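Local coordinates for putative cell wall hydrolase phosphatase-associated protein (Clostridioides difficile, PDB 7CFL) that probably acts as a cysteine peptidase of the NlpC/P60 (C40) family, the catalytic domain of an autolysin that cuts peptide bonds in the bacterial cell wall, at residues Ser16-Ala21 and Leu76-Leu81; Lys27-Gly32 and Ile107-Gly112. All blocks are in the same frame, centred on the assembly; numbering follows the deposited sequence.

Contact 1: residues Ser16-Ala21 and Leu76-Leu81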
ATOM      1  N   SER A  16     -15.065   0.258   2.828  1.00 24.44           N
ATOM      2  CA  SER A  16     -14.648   0.298   4.266  1.00 22.87           C
ATOM      3  C   SER A  16     -13.125   0.497   4.349  1.00 23.32           C
ATOM      4  O   SER A  16     -12.661   1.384   5.128  1.00 22.35           O
ATOM      5  CB  SER A  16     -15.084  -0.942   5.012  1.00 22.97           C
ATOM      6  OG  SER A  16     -14.641  -0.914   6.367  1.00 24.24           O
ATOM      7  N   VAL A  17     -12.361  -0.302   3.605  1.00 23.68           N
ATOM      8  CA  VAL A  17     -10.871  -0.208   3.549  1.00 20.76           C
ATOM      9  C   VAL A  17     -10.496   1.231   3.201  1.00 21.06           C
ATOM     10  O   VAL A  17      -9.655   1.830   3.894  1.00 22.44           O
ATOM     11  CB  VAL A  17     -10.267  -1.198   2.532  1.00 23.63           C
ATOM     12  CG1 VAL A  17      -8.789  -0.906   2.276  1.00 22.31           C
ATOM     13  CG2 VAL A  17     -10.456  -2.632   2.985  1.00 23.05           C
ATOM     14  N   ILE A  18     -11.021   1.759   2.097  1.00 20.11           N
ATOM     15  CA  ILE A  18     -10.569   3.082   1.584  1.00 21.30           C
ATOM     16  C   ILE A  18     -11.017   4.178   2.561  1.00 21.86           C
ATOM     17  O   ILE A  18     -10.173   5.034   2.903  1.00 23.97           O
ATOM     18  CB  ILE A  18     -11.011   3.278   0.124  1.00 24.40           C
ATOM     19  CG1 ILE A  18     -10.308   2.233  -0.749  1.00 25.25           C
ATOM     20  CG2 ILE A  18     -10.762   4.712  -0.328  1.00 27.77           C
ATOM     21  CD1 ILE A  18     -10.720   2.261  -2.190  1.00 36.21           C
ATOM     22  N   SER A  19     -12.268   4.183   3.020  1.00 19.69           N
ATOM     23  CA  SER A  19     -12.757   5.272   3.909  1.00 22.37           C
ATOM     24  C   SER A  19     -12.010   5.231   5.244  1.00 22.65           C
ATOM     25  O   SER A  19     -11.677   6.309   5.732  1.00 26.18           O
ATOM     26  CB  SER A  19     -14.244   5.254   4.096  1.00 25.17           C
ATOM     27  OG  SER A  19     -14.680   3.995   4.559  1.00 32.42           O
ATOM     28  N   PHE A  20     -11.709   4.055   5.789  1.00 21.58           N
ATOM     29  CA  PHE A  20     -10.920   3.970   7.052  1.00 21.05           C
ATOM     30  C   PHE A  20      -9.506   4.511   6.794  1.00 22.19           C
ATOM     31  O   PHE A  20      -8.984   5.292   7.591  1.00 24.29           O
ATOM     32  CB  PHE A  20     -10.815   2.532   7.545  1.00 24.94           C
ATOM     33  CG  PHE A  20     -10.025   2.452   8.817  1.00 21.44           C
ATOM     34  CD1 PHE A  20     -10.488   3.070   9.963  1.00 24.54           C
ATOM     35  CD2 PHE A  20      -8.746   1.906   8.815  1.00 24.04           C
ATOM     36  CE1 PHE A  20      -9.713   3.035  11.116  1.00 21.48           C
ATOM     37  CE2 PHE A  20      -7.974   1.886   9.965  1.00 24.82           C
ATOM     38  CZ  PHE A  20      -8.468   2.444  11.115  1.00 23.16           C
ATOM     39  N   ALA A  21      -8.874   4.075   5.698  1.00 21.58           N
ATOM     40  CA  ALA A  21      -7.502   4.488   5.321  1.00 19.02           C
ATOM     41  C   ALA A  21      -7.438   6.008   5.211  1.00 22.48           C
ATOM     42  O   ALA A  21      -6.446   6.590   5.690  1.00 26.46           O
ATOM     43  CB  ALA A  21      -7.087   3.832   4.023  1.00 20.17           C
ATOM     44  N   LEU A  76      -6.624  -3.603 -11.810  1.00 24.59           N
ATOM     45  CA  LEU A  76      -6.662  -3.090 -10.403  1.00 19.95           C
ATOM     46  C   LEU A  76      -8.066  -2.605 -10.048  1.00 22.04           C
ATOM     47  O   LEU A  76      -8.696  -1.900 -10.871  1.00 24.44           O
ATOM     48  CB  LEU A  76      -5.653  -1.962 -10.253  1.00 19.49           C
ATOM     49  CG  LEU A  76      -4.200  -2.407 -10.127  1.00 24.23           C
ATOM     50  CD1 LEU A  76      -3.253  -1.219 -10.213  1.00 25.56           C
ATOM     51  CD2 LEU A  76      -3.982  -3.133  -8.808  1.00 25.03           C
ATOM     52  N   ARG A  77      -8.493  -2.924  -8.822  1.00 26.42           N
ATOM     53  CA  ARG A  77      -9.792  -2.553  -8.214  1.00 24.93           C
ATOM     54  C   ARG A  77      -9.471  -1.848  -6.895  1.00 22.28           C
ATOM     55  O   ARG A  77      -8.400  -2.164  -6.343  1.00 20.74           O
ATOM     56  CB  ARG A  77     -10.645  -3.777  -7.865  1.00 25.35           C
ATOM     57  CG  ARG A  77     -11.297  -4.471  -9.051  1.00 36.04           C
ATOM     58  CD  ARG A  77     -12.179  -5.560  -8.469  1.00 41.68           C
ATOM     59  NE  ARG A  77     -12.461  -6.646  -9.387  1.00 48.51           N
ATOM     60  CZ  ARG A  77     -13.091  -7.769  -9.046  1.00 58.35           C
ATOM     61  NH1 ARG A  77     -13.312  -8.702  -9.958  1.00 60.03           N
ATOM     62  NH2 ARG A  77     -13.495  -7.965  -7.799  1.00 65.33           N
ATOM     63  N   SER A  78     -10.343  -0.947  -6.452  1.00 22.12           N
ATOM     64  CA  SER A  78     -10.320  -0.348  -5.086  1.00 22.24           C
ATOM     65  C   SER A  78     -10.034  -1.437  -4.061  1.00 24.91           C
ATOM     66  O   SER A  78     -10.710  -2.482  -4.105  1.00 21.52           O
ATOM     67  CB  SER A  78     -11.634   0.296  -4.813  1.00 28.95           C
ATOM     68  OG  SER A  78     -11.917   1.225  -5.832  1.00 41.50           O
ATOM     69  N   GLY A  79      -9.057  -1.219  -3.187  1.00 23.10           N
ATOM     70  CA  GLY A  79      -8.761  -2.147  -2.083  1.00 24.99           C
ATOM     71  C   GLY A  79      -7.657  -3.135  -2.422  1.00 22.10           C
ATOM     72  O   GLY A  79      -7.184  -3.814  -1.517  1.00 24.44           O
ATOM     73  N   ASP A  80      -7.252  -3.261  -3.681  1.00 20.39           N
ATOM     74  CA  ASP A  80      -6.088  -4.089  -4.056  1.00 18.60           C
ATOM     75  C   ASP A  80      -4.819  -3.479  -3.454  1.00 18.13           C
ATOM     76  O   ASP A  80      -4.716  -2.291  -3.368  1.00 20.39           O
ATOM     77  CB  ASP A  80      -5.947  -4.240  -5.578  1.00 20.25           C
ATOM     78  CG  ASP A  80      -7.066  -5.016  -6.215  1.00 21.90           C
ATOM     79  OD1 ASP A  80      -7.748  -5.782  -5.491  1.00 20.33           O
ATOM     80  OD2 ASP A  80      -7.173  -4.899  -7.466  1.00 22.82           O
ATOM     81  N   LEU A  81      -3.873  -4.312  -3.080  1.00 19.13           N
ATOM     82  CA  LEU A  81      -2.529  -3.886  -2.669  1.00 21.55           C
ATOM     83  C   LEU A  81      -1.654  -3.786  -3.908  1.00 20.17           C
ATOM     84  O   LEU A  81      -1.694  -4.716  -4.743  1.00 21.52           O
ATOM     85  CB  LEU A  81      -1.965  -4.885  -1.646  1.00 20.50           C
ATOM     86  CG  LEU A  81      -2.783  -5.023  -0.370  1.00 24.70           C
ATOM     87  CD1 LEU A  81      -2.157  -6.024   0.580  1.00 25.16           C
ATOM     88  CD2 LEU A  81      -2.950  -3.687   0.320  1.00 24.33           C
TER

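Contact 2: residues Lys27-Gly32 and Ile107-Gly112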
ATOM      1  N   LYS A  27      -0.930  11.131   8.930  1.00 29.03           N
ATOM      2  CA  LYS A  27      -0.306  10.476  10.117  1.00 27.63           C
ATOM      3  C   LYS A  27       1.143  10.177   9.758  1.00 28.08           C
ATOM      4  O   LYS A  27       1.434   9.824   8.621  1.00 27.24           O
ATOM      5  CB  LYS A  27      -1.088   9.244  10.561  1.00 28.07           C
ATOM      6  CG  LYS A  27      -2.485   9.568  11.096  1.00 30.88           C
ATOM      7  CD  LYS A  27      -2.996   8.616  12.123  1.00 44.68           C
ATOM      8  CE  LYS A  27      -2.939   9.196  13.513  1.00 45.88           C
ATOM      9  NZ  LYS A  27      -4.011  10.191  13.722  1.00 42.91           N
ATOM     10  N   PRO A  28       2.109  10.364  10.679  1.00 24.84           N
ATOM     11  CA  PRO A  28       3.529  10.330  10.312  1.00 27.28           C
ATOM     12  C   PRO A  28       4.085   8.945   9.952  1.00 27.77           C
ATOM     13  O   PRO A  28       3.618   7.945  10.503  1.00 27.17           O
ATOM     14  CB  PRO A  28       4.226  10.857  11.583  1.00 29.01           C
ATOM     15  CG  PRO A  28       3.289  10.429  12.675  1.00 34.88           C
ATOM     16  CD  PRO A  28       1.916  10.688  12.105  1.00 27.47           C
ATOM     17  N   TYR A  29       5.086   8.927   9.067  1.00 30.81           N
ATOM     18  CA  TYR A  29       5.907   7.734   8.727  1.00 28.31           C
ATOM     19  C   TYR A  29       6.956   7.536   9.827  1.00 28.83           C
ATOM     20  O   TYR A  29       7.723   8.484  10.133  1.00 33.05           O
ATOM     21  CB  TYR A  29       6.626   7.858   7.381  1.00 30.00           C
ATOM     22  CG  TYR A  29       7.400   6.620   6.996  1.00 26.84           C
ATOM     23  CD1 TYR A  29       8.675   6.386   7.481  1.00 26.87           C
ATOM     24  CD2 TYR A  29       6.859   5.665   6.143  1.00 31.91           C
ATOM     25  CE1 TYR A  29       9.372   5.231   7.173  1.00 22.83           C
ATOM     26  CE2 TYR A  29       7.552   4.507   5.806  1.00 26.63           C
ATOM     27  CZ  TYR A  29       8.827   4.299   6.301  1.00 23.01           C
ATOM     28  OH  TYR A  29       9.526   3.178   5.969  1.00 26.14           O
ATOM     29  N   VAL A  30       6.970   6.331  10.401  1.00 25.61           N
ATOM     30  CA  VAL A  30       8.016   5.839  11.331  1.00 26.76           C
ATOM     31  C   VAL A  30       8.323   4.393  10.941  1.00 26.73           C
ATOM     32  O   VAL A  30       7.432   3.559  11.087  1.00 25.77           O
ATOM     33  CB  VAL A  30       7.556   5.977  12.796  1.00 29.95           C
ATOM     34  CG1 VAL A  30       8.507   5.268  13.744  1.00 29.64           C
ATOM     35  CG2 VAL A  30       7.371   7.443  13.201  1.00 26.92           C
ATOM     36  N   TRP A  31       9.548   4.118  10.468  1.00 23.67           N
ATOM     37  CA  TRP A  31      10.002   2.736  10.166  1.00 24.49           C
ATOM     38  C   TRP A  31       9.705   1.799  11.351  1.00 23.06           C
ATOM     39  O   TRP A  31      10.034   2.158  12.522  1.00 24.51           O
ATOM     40  CB  TRP A  31      11.465   2.655   9.710  1.00 23.07           C
ATOM     41  CG  TRP A  31      11.727   1.352   9.025  1.00 22.96           C
ATOM     42  CD1 TRP A  31      11.581   1.087   7.693  1.00 23.69           C
ATOM     43  CD2 TRP A  31      11.987   0.091   9.660  1.00 22.80           C
ATOM     44  NE1 TRP A  31      11.834  -0.234   7.459  1.00 26.68           N
ATOM     45  CE2 TRP A  31      12.053  -0.880   8.643  1.00 23.92           C
ATOM     46  CE3 TRP A  31      12.182  -0.317  10.983  1.00 27.65           C
ATOM     47  CZ2 TRP A  31      12.349  -2.214   8.910  1.00 27.75           C
ATOM     48  CZ3 TRP A  31      12.458  -1.637  11.247  1.00 25.26           C
ATOM     49  CH2 TRP A  31      12.531  -2.576  10.227  1.00 28.25           C
ATOM     50  N   GLY A  32       9.071   0.659  11.061  1.00 25.59           N
ATOM     51  CA  GLY A  32       8.744  -0.399  12.021  1.00 24.34           C
ATOM     52  C   GLY A  32       7.396  -0.216  12.708  1.00 23.09           C
ATOM     53  O   GLY A  32       6.982  -1.186  13.405  1.00 26.13           O
ATOM     54  N   ILE A 107      -3.406   5.081  -1.689  1.00 19.22           N
ATOM     55  CA  ILE A 107      -3.086   5.654  -0.353  1.00 20.36           C
ATOM     56  C   ILE A 107      -1.952   4.821   0.252  1.00 22.50           C
ATOM     57  O   ILE A 107      -1.999   3.602   0.190  1.00 21.57           O
ATOM     58  CB  ILE A 107      -4.327   5.766   0.538  1.00 21.28           C
ATOM     59  CG1 ILE A 107      -4.018   6.501   1.871  1.00 22.04           C
ATOM     60  CG2 ILE A 107      -4.926   4.402   0.815  1.00 21.19           C
ATOM     61  CD1 ILE A 107      -5.265   7.045   2.517  1.00 24.69           C
ATOM     62  N   HIS A 108      -1.004   5.476   0.944  1.00 20.00           N
ATOM     63  CA  HIS A 108       0.186   4.763   1.463  1.00 20.76           C
ATOM     64  C   HIS A 108       0.872   5.612   2.518  1.00 20.20           C
ATOM     65  O   HIS A 108       0.677   6.836   2.539  1.00 22.37           O
ATOM     66  CB  HIS A 108       1.169   4.350   0.350  1.00 24.45           C
ATOM     67  CG  HIS A 108       1.739   5.469  -0.448  1.00 19.58           C
ATOM     68  ND1 HIS A 108       3.076   5.516  -0.813  1.00 24.21           N
ATOM     69  CD2 HIS A 108       1.193   6.614  -0.902  1.00 21.53           C
ATOM     70  CE1 HIS A 108       3.302   6.613  -1.500  1.00 28.18           C
ATOM     71  NE2 HIS A 108       2.170   7.301  -1.570  1.00 26.74           N
ATOM     72  N   ALA A 109       1.756   4.963   3.237  1.00 20.92           N
ATOM     73  CA  ALA A 109       2.612   5.641   4.228  1.00 21.21           C
ATOM     74  C   ALA A 109       3.925   5.947   3.482  1.00 27.61           C
ATOM     75  O   ALA A 109       4.751   5.024   3.305  1.00 31.04           O
ATOM     76  CB  ALA A 109       2.796   4.716   5.362  1.00 18.69           C
ATOM     77  N   SER A 110       4.087   7.159   2.965  1.00 29.10           N
ATOM     78  CA  SER A 110       5.200   7.492   2.048  1.00 35.63           C
ATOM     79  C   SER A 110       6.433   7.830   2.881  1.00 37.00           C
ATOM     80  O   SER A 110       6.365   8.794   3.658  1.00 37.86           O
ATOM     81  CB  SER A 110       4.854   8.609   1.122  1.00 36.38           C
ATOM     82  OG  SER A 110       6.038   9.127   0.554  1.00 35.58           O
ATOM     83  N   SER A 111       7.548   7.141   2.645  1.00 44.02           N
ATOM     84  CA  SER A 111       8.879   7.542   3.168  0.70 42.88           C
ATOM     85  C   SER A 111       9.598   8.483   2.183  1.00 48.38           C
ATOM     86  O   SER A 111      10.806   8.713   2.376  1.00 56.21           O
ATOM     87  CB  SER A 111       9.687   6.334   3.492  1.00 37.19           C
ATOM     88  OG  SER A 111      10.142   5.721   2.306  1.00 48.22           O
ATOM     89  N   GLY A 112       8.894   9.024   1.175  1.00 45.52           N
ATOM     90  CA  GLY A 112       9.353  10.165   0.358  1.00 48.01           C
ATOM     91  C   GLY A 112       9.390  11.448   1.174  1.00 49.82           C
ATOM     92  O   GLY A 112       9.378  11.356   2.434  1.00 50.42           O
TER

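Contact 1: residues Ser16-Ala21 and Leu76-Leu81
Two residues at the tip of a type II beta turn, S78 and G79, meet I18 and V17 on one side of helix 13-22. The turn opens at R77, whose backbone closes it: R77 O receives the turn-closing bond from D80 N at 3.1 Å, while R77 N donates a hydrogen bond to D80 OD2 at 2.7 Å, meeting it from above the carboxylate plane, 52° out of it. S78 comes next and makes the closest approach: its CB sits 3.4 Å from I18 CD1, a tighter fit than carbon atoms usually keep. I18 gets this far because its chain is outstretched (chi2 176°), carrying the terminal methyl CD1 foremost against the turn. A small residue suits position 78, since its methylene meets the methyl while OG, beside the backbone N, bonds to I101 O. At G79 the backbone itself is the surface: its N lies 4.0 Å from I18 CD1, and its CA is 4.5 Å from V17 CG1. The phi of G79, 95°, belongs to the third position of a type II turn, where a beta carbon would crowd the preceding carbonyl, so glycine is the natural occupant. At the end of the turn D80 OD2 takes both R77 N and a salt bridge from R136, which ties the turn to strand 131-136. L81 then enters strand 81-84. The helix is placed by the same two aliphatic residues: V17 also packs on M49 and S52 of helix 41-53 and on I99, and I18 on I101, so helix 13-22 lies against both strand 96-102 and helix 41-53, with the turn touching it just ahead of strand 81-84.

Contact 2: residues Lys27-Gly32 and Ile107-Gly112
Y29 and A109 bring their backbones within 6.0 Å of each other, CA to CA, where the loop between helices 13-22 and 41-53 passes the end of strand 105-110, with no hydrogen bond between the two segments. In this NlpC/P60 domain, a papain-like fold of helices packed on an antiparallel sheet, the contact is carried by one tyrosine. CG of Y29 stands anti to the backbone N (chi1 -177°), which carries the ring over to S111, with its CD2 edge toward A109 O. That oxygen lies near the ring plane, 3.6 Å from Y29 CD2, where the slightly positive ring hydrogens suit a carbonyl oxygen, and A109 CB is 4.2 Å from the same carbon. Alanine leaves room for this, while its methyl also touches F44 of helix 41-53. S110 contributes backbone, its O 3.8 Å from Y29 CB, and points its own side chain away. S111 then covers one ring face. An aromatic ring suits this place because it offers flat apolar area to the methylene. The ring also touches D40 and K115. Y29 OH hydrogen-bonds to a citrate ion, probably from the crystallisation liquor, and W31 NE1 bonds to the same ion. Beyond the strand the chain bends in an ST turn, in which G112 N donates to S110 OG at 2.9 Å. The CH-pi contact itself is nearly centred: S111 CB stands 3.6 Å from the ring centroid of Y29, 14° off the normal.

Overall arrangement
Contacts 1 and 2 have centres about 17 Å apart, yet they touch directly: A21 O, at the end of the segment 16-21, lies 3.4 Å from I107 CD1 at the start of 107-112. Strand 96-102 also joins them, touching helix 13-22 and pairing with I107 through the backbone of I99. Contact 1 is structural packing, whereas contact 2 borders the probable active site. There H108 ND1 hydrogen-bonds to H96 NE2, consistent with the Cys-His-His triad of NlpC/P60 enzymes, and the citrate, about 3 Å from the side chain of Y29, may mark part of the substrate groove.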